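Local coordinates for 70 kDa protein (Xanthomonas sp., PDB 4B2N), which carries two covalently bound c-type hemes and, as a latex (rubber) oxygenase, acts processively on rubber, at residues 247-252 and 282-287. Numbering follows the deposited sequence.
With HEC (heme c), chain C.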
# COMPACT_ATOMS: atom_id res chain seq x y z
N GLY A 247 1.33 -1.62 11.27
CA GLY A 247 1.63 -2.39 10.03
C GLY A 247 0.47 -2.49 9.07
O GLY A 247 0.56 -3.11 7.97
N SER A 248 -0.64 -1.90 9.47
CA SER A 248 -1.77 -1.70 8.54
C SER A 248 -2.49 -0.44 8.96
O SER A 248 -2.30 0.03 10.12
CB SER A 248 -2.69 -2.95 8.52
OG SER A 248 -3.23 -3.15 9.83
N SER A 249 -3.29 0.13 8.07
CA SER A 249 -4.01 1.36 8.43
C SER A 249 -5.29 1.50 7.60
O SER A 249 -5.49 0.74 6.62
CB SER A 249 -3.11 2.59 8.17
OG SER A 249 -2.98 2.86 6.77
N ASP A 250 -6.05 2.56 7.89
CA ASP A 250 -7.24 2.88 7.08
C ASP A 250 -6.87 3.78 5.88
O ASP A 250 -7.69 4.60 5.45
CB ASP A 250 -8.34 3.49 7.93
CG ASP A 250 -7.94 4.80 8.52
OD1 ASP A 250 -6.86 5.27 8.13
OD2 ASP A 250 -8.70 5.42 9.33
N ALA A 251 -5.64 3.64 5.37
CA ALA A 251 -5.17 4.49 4.26
C ALA A 251 -6.24 4.48 3.13
O ALA A 251 -6.64 5.53 2.61
CB ALA A 251 -3.75 4.05 3.73
N ILE A 252 -6.64 3.28 2.69
CA ILE A 252 -7.57 3.19 1.58
C ILE A 252 -8.95 3.86 1.83
O ILE A 252 -9.61 4.22 0.85
CB ILE A 252 -7.73 1.69 1.13
CG1 ILE A 252 -8.20 1.59 -0.32
CG2 ILE A 252 -8.68 0.98 2.04
CD1 ILE A 252 -7.25 2.26 -1.28
N HIS A 282 -16.86 0.38 6.56
CA HIS A 282 -15.42 0.54 6.73
C HIS A 282 -14.68 -0.61 6.05
O HIS A 282 -15.07 -1.80 6.20
CB HIS A 282 -15.12 0.62 8.22
CG HIS A 282 -13.70 1.09 8.56
ND1 HIS A 282 -12.59 0.36 8.26
CD2 HIS A 282 -13.24 2.23 9.26
CE1 HIS A 282 -11.48 1.01 8.70
NE2 HIS A 282 -11.87 2.15 9.32
N ALA A 283 -13.64 -0.29 5.28
CA ALA A 283 -12.92 -1.34 4.55
C ALA A 283 -11.92 -2.20 5.43
O ALA A 283 -11.36 -3.18 4.94
CB ALA A 283 -12.24 -0.75 3.32
N GLY A 284 -11.78 -1.86 6.71
CA GLY A 284 -10.80 -2.50 7.57
C GLY A 284 -9.42 -1.85 7.42
O GLY A 284 -9.24 -0.87 6.68
N MET A 285 -8.43 -2.48 8.02
CA MET A 285 -7.07 -2.05 7.89
C MET A 285 -6.50 -2.78 6.68
O MET A 285 -6.70 -3.96 6.51
CB MET A 285 -6.29 -2.42 9.14
CG MET A 285 -6.89 -1.84 10.41
SD MET A 285 -6.76 -0.03 10.39
CE MET A 285 -8.45 0.43 10.37
N THR A 286 -5.72 -2.07 5.87
CA THR A 286 -4.84 -2.78 4.96
C THR A 286 -3.38 -2.42 5.12
O THR A 286 -3.02 -1.30 5.63
CB THR A 286 -5.26 -2.75 3.49
OG1 THR A 286 -5.20 -1.42 2.99
CG2 THR A 286 -6.69 -3.42 3.34
N LYS A 287 -2.54 -3.41 4.82
CA LYS A 287 -1.09 -3.20 4.76
C LYS A 287 -0.70 -2.76 3.36
O LYS A 287 -1.35 -3.20 2.39
CB LYS A 287 -0.42 -4.54 5.05
CG LYS A 287 1.10 -4.53 5.25
CD LYS A 287 1.60 -5.98 5.38
CE LYS A 287 3.14 -5.87 5.50
NZ LYS A 287 3.75 -7.08 4.93
FE HEC C . 0.18 3.90 -0.66
CHA HEC C . -1.46 1.26 -2.25
CHB HEC C . 1.71 4.80 -3.70
CHC HEC C . 1.30 6.96 0.67
CHD HEC C . -0.75 2.75 2.36
NA HEC C . 0.13 3.26 -2.50
C1A HEC C . -0.47 2.05 -2.97
C2A HEC C . -0.06 1.69 -4.32
C3A HEC C . 0.85 2.69 -4.77
C4A HEC C . 0.96 3.61 -3.64
CMA HEC C . 1.59 2.73 -6.09
CAA HEC C . -0.48 0.46 -5.17
CBA HEC C . 0.36 -0.71 -4.67
CGA HEC C . -0.06 -2.03 -5.28
O1A HEC C . -1.29 -2.37 -5.37
O2A HEC C . 0.89 -2.76 -5.59
NB HEC C . 1.16 5.53 -1.41
C1B HEC C . 1.78 5.70 -2.58
C2B HEC C . 2.46 6.97 -2.77
C3B HEC C . 2.33 7.60 -1.51
C4B HEC C . 1.58 6.63 -0.72
CMB HEC C . 3.10 7.35 -4.04
CAB HEC C . 2.77 8.98 -1.07
CBB HEC C . 2.15 10.05 -1.77
NC HEC C . 0.32 4.76 1.12
C1C HEC C . 0.74 6.00 1.58
C2C HEC C . 0.67 6.13 3.06
C3C HEC C . 0.03 4.88 3.52
C4C HEC C . -0.17 4.08 2.31
CMC HEC C . 1.10 7.38 3.82
CAC HEC C . -0.35 4.47 4.91
CBC HEC C . -0.92 5.44 5.74
ND HEC C . -0.93 2.29 -0.08
C1D HEC C . -1.20 2.00 1.19
C2D HEC C . -1.97 0.81 1.36
C3D HEC C . -2.19 0.39 0.01
C4D HEC C . -1.52 1.40 -0.81
CMD HEC C . -2.47 0.12 2.58
CAD HEC C . -3.06 -0.75 -0.38
CBD HEC C . -4.47 -0.05 -0.26
CGD HEC C . -5.56 -1.07 -0.49
O1D HEC C . -6.21 -1.55 0.47
O2D HEC C . -5.69 -1.47 -1.70
O HOH W 1 -1.25 1.07 5.73
O HOH W 2 -5.93 0.95 4.02
O HOH W 3 -9.73 3.57 11.18
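Ser249 and Thr286 form a single antiparallel hydrogen-bonded pair: Ser249 N donates to Thr286 O at 2.8 Å, and Thr286 N returns the bond to Ser249 O at 2.9 Å. On one flank of this bridge, Met285 CB lies 3.2 Å from Ser248 OG. Bends at chi2 and chi3 fold the Met285 chain back over the Ser249 backbone, bringing SD to 3.5 Å from Ser249 C and CE up to Asp250 CB. The flank bearing Ser249 and Thr286 faces a heme c. Thr286 OG1 donates to propionate oxygen O1D at 2.7 Å and accepts from a water that also donates to Ser249 O and accepts from Ile252 N, tying both segments to the heme. Ser249 OG sits between its backbone N and carbonyl carbon (chi1 73°), where it accepts from Ala251 N, closing an ST turn, and a second water links this hydroxyl to Thr286 O. Ala251 CB lies 3.5 Å from the heme's CHD, while Ile252 packs CD1 on the same propionate arm and CG2 against Ala283 CB. Lys287 lays CG by Gly247 O, then runs extended, its NZ hydrogen-bonded to Pro514 O. Arg432, which touches Thr286, and Phe301, near Ile252, also hydrogen-bond this heme. Segment 247-252 leads straight into helix 253-261, after which the chain returns through 282-287 toward strand 299-300.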